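Local coordinates for GTPase-activating protein skywalker (Drosophila melanogaster, PDB 6R82), which acts as a GTPase-activating protein for Rab35 in synaptic vesicle protein recycling, and is represented here by its TLDc domain, at residues A[51-57]-A[72-78]. Numbering follows the deposited sequence.
Sequences VEQHEPT and YCSSRWF
Thr-57 and Cys-73 form an antiparallel hydrogen-bonded pair: Thr-57 N to Cys-73 O is 2.9 Å, and Cys-73 N to Thr-57 O is 2.8 Å. At the far end, Phe-78 N donates to Glu-52 O (2.9 Å). Arg-76 NH1 donates to Gln-53 OE1 (3.1 Å). Arg-76 N reaches Glu-55 OE1 weakly (3.5 Å). Between these ends the backbones stay close (Pro-56 CA to Ser-74 CA 4.6 Å), and three waters add polar links. Water 1 accepts from Trp-77 N (2.9 Å) and is hydrogen-bonded to Val-51 O (2.6 Å) and His-54 O (2.8 Å). Water 2 bridges Thr-57 OG1 (2.7 Å) and Ser-75 O (2.5 Å). Water 3 links Thr-57 OG1 (2.8 Å) to Trp-77 NE1 (2.9 Å). Residues 51-54 make a type I turn, and 77-78 begin a 3-10 segment. The peptide before Pro-56 is cis. Pro-56 CB packs 3.5 Å from Tyr-72 CZ. Phe-78 (chi1 t) lays a ring face under Gln-53 NE2. Val-51 CG2 lies 3.8 Å from Trp-77 CD1, and Trp-77 meets Phe-47 edge-to-face. The contact takes in the open end of the TLDc-domain hairpin 57-63/68-73 and its flanking loops. Past Thr-57/Cys-73, regular strand pairing gives way to water-mediated and side-chain bonds.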
# COMPACT_ATOMS: atom_id res chain seq x y z
N VAL A 51 -11.18 6.18 -0.58
CA VAL A 51 -10.70 4.83 -0.88
C VAL A 51 -11.29 3.75 0.02
O VAL A 51 -11.12 2.56 -0.29
CB VAL A 51 -9.16 4.74 -0.83
CG1 VAL A 51 -8.51 5.91 -1.56
CG2 VAL A 51 -8.64 4.62 0.61
N GLU A 52 -11.96 4.10 1.12
CA GLU A 52 -12.04 3.14 2.23
C GLU A 52 -12.98 1.97 1.97
O GLU A 52 -12.87 0.95 2.66
CB GLU A 52 -12.45 3.85 3.53
CG GLU A 52 -13.89 4.32 3.60
CD GLU A 52 -14.16 5.04 4.92
OE1 GLU A 52 -13.31 4.97 5.84
OE2 GLU A 52 -15.23 5.67 5.05
N GLN A 53 -13.90 2.06 1.01
CA GLN A 53 -14.77 0.93 0.70
C GLN A 53 -14.30 0.09 -0.50
O GLN A 53 -14.99 -0.88 -0.88
CB GLN A 53 -16.21 1.41 0.48
CG GLN A 53 -16.90 1.97 1.77
CD GLN A 53 -17.26 0.87 2.78
OE1 GLN A 53 -16.68 -0.21 2.77
NE2 GLN A 53 -18.24 1.15 3.64
N HIS A 54 -13.14 0.39 -1.09
CA HIS A 54 -12.61 -0.41 -2.20
C HIS A 54 -11.73 -1.55 -1.69
O HIS A 54 -10.97 -1.38 -0.74
CB HIS A 54 -11.79 0.45 -3.15
CG HIS A 54 -12.62 1.39 -3.98
ND1 HIS A 54 -13.12 1.04 -5.22
CD2 HIS A 54 -13.03 2.65 -3.76
CE1 HIS A 54 -13.83 2.04 -5.71
NE2 HIS A 54 -13.78 3.04 -4.85
N GLU A 55 -11.82 -2.71 -2.34
CA GLU A 55 -10.82 -3.75 -2.10
C GLU A 55 -10.73 -4.64 -3.32
O GLU A 55 -11.73 -4.84 -4.02
CB GLU A 55 -11.15 -4.59 -0.86
CG GLU A 55 -12.35 -5.49 -1.04
CD GLU A 55 -12.47 -6.54 0.06
OE1 GLU A 55 -12.24 -6.21 1.25
OE2 GLU A 55 -12.81 -7.70 -0.28
N PRO A 56 -9.54 -5.15 -3.64
CA PRO A 56 -8.24 -4.77 -3.05
C PRO A 56 -7.80 -3.41 -3.58
O PRO A 56 -8.52 -2.84 -4.40
CB PRO A 56 -7.30 -5.86 -3.56
CG PRO A 56 -7.88 -6.18 -4.95
CD PRO A 56 -9.38 -6.05 -4.80
N THR A 57 -6.66 -2.88 -3.12
CA THR A 57 -6.16 -1.62 -3.67
C THR A 57 -4.66 -1.73 -3.89
O THR A 57 -3.99 -2.61 -3.36
CB THR A 57 -6.46 -0.40 -2.78
OG1 THR A 57 -5.93 -0.62 -1.47
CG2 THR A 57 -7.96 -0.14 -2.67
N TYR A 72 0.40 -3.73 -2.51
CA TYR A 72 -0.91 -4.27 -2.82
C TYR A 72 -1.60 -4.59 -1.50
O TYR A 72 -1.07 -5.35 -0.69
CB TYR A 72 -0.77 -5.51 -3.70
CG TYR A 72 -2.05 -6.26 -3.99
CD1 TYR A 72 -2.92 -5.83 -4.98
CD2 TYR A 72 -2.38 -7.39 -3.28
CE1 TYR A 72 -4.10 -6.51 -5.24
CE2 TYR A 72 -3.57 -8.09 -3.54
CZ TYR A 72 -4.41 -7.64 -4.52
OH TYR A 72 -5.57 -8.32 -4.78
N CYS A 73 -2.78 -3.99 -1.26
CA CYS A 73 -3.51 -4.15 -0.01
C CYS A 73 -4.75 -5.00 -0.23
O CYS A 73 -5.62 -4.63 -1.02
CB CYS A 73 -3.89 -2.79 0.56
SG CYS A 73 -2.46 -1.69 0.76
N SER A 74 -4.87 -6.09 0.53
CA SER A 74 -5.95 -7.04 0.29
C SER A 74 -7.32 -6.53 0.74
O SER A 74 -8.33 -6.98 0.19
CB SER A 74 -5.63 -8.35 1.01
OG SER A 74 -5.48 -8.10 2.40
N SER A 75 -7.41 -5.62 1.72
CA SER A 75 -8.68 -5.39 2.40
C SER A 75 -9.04 -3.91 2.41
O SER A 75 -8.18 -3.04 2.26
CB SER A 75 -8.62 -5.91 3.85
OG SER A 75 -8.07 -7.20 3.87
N ARG A 76 -10.33 -3.62 2.60
CA ARG A 76 -10.75 -2.22 2.61
C ARG A 76 -10.22 -1.50 3.84
O ARG A 76 -10.14 -2.07 4.94
CB ARG A 76 -12.27 -2.09 2.51
CG ARG A 76 -13.03 -3.10 3.21
CD ARG A 76 -14.50 -3.09 2.83
NE ARG A 76 -15.08 -4.06 3.74
CZ ARG A 76 -15.97 -3.80 4.68
NH1 ARG A 76 -16.47 -2.57 4.82
NH2 ARG A 76 -16.38 -4.79 5.47
N TRP A 77 -9.79 -0.26 3.64
CA TRP A 77 -9.30 0.52 4.77
C TRP A 77 -10.41 0.80 5.77
O TRP A 77 -10.13 1.09 6.93
CB TRP A 77 -8.64 1.81 4.29
CG TRP A 77 -7.29 1.58 3.62
CD1 TRP A 77 -7.04 1.60 2.28
CD2 TRP A 77 -6.04 1.31 4.26
NE1 TRP A 77 -5.71 1.35 2.05
CE2 TRP A 77 -5.07 1.16 3.25
CE3 TRP A 77 -5.65 1.16 5.60
CZ2 TRP A 77 -3.72 0.89 3.52
CZ3 TRP A 77 -4.30 0.87 5.87
CH2 TRP A 77 -3.35 0.75 4.84
N PHE A 78 -11.68 0.69 5.34
CA PHE A 78 -12.81 0.77 6.25
C PHE A 78 -12.65 -0.17 7.45
O PHE A 78 -13.15 0.13 8.53
CB PHE A 78 -14.10 0.42 5.50
CG PHE A 78 -15.36 0.55 6.32
CD1 PHE A 78 -16.03 1.76 6.39
CD2 PHE A 78 -15.91 -0.56 6.98
CE1 PHE A 78 -17.22 1.90 7.12
CE2 PHE A 78 -17.08 -0.45 7.72
CZ PHE A 78 -17.75 0.78 7.79
O HOH W 1 -9.74 0.59 0.82
O HOH W 2 -7.74 -1.69 0.18
O HOH W 3 -3.92 0.91 -0.20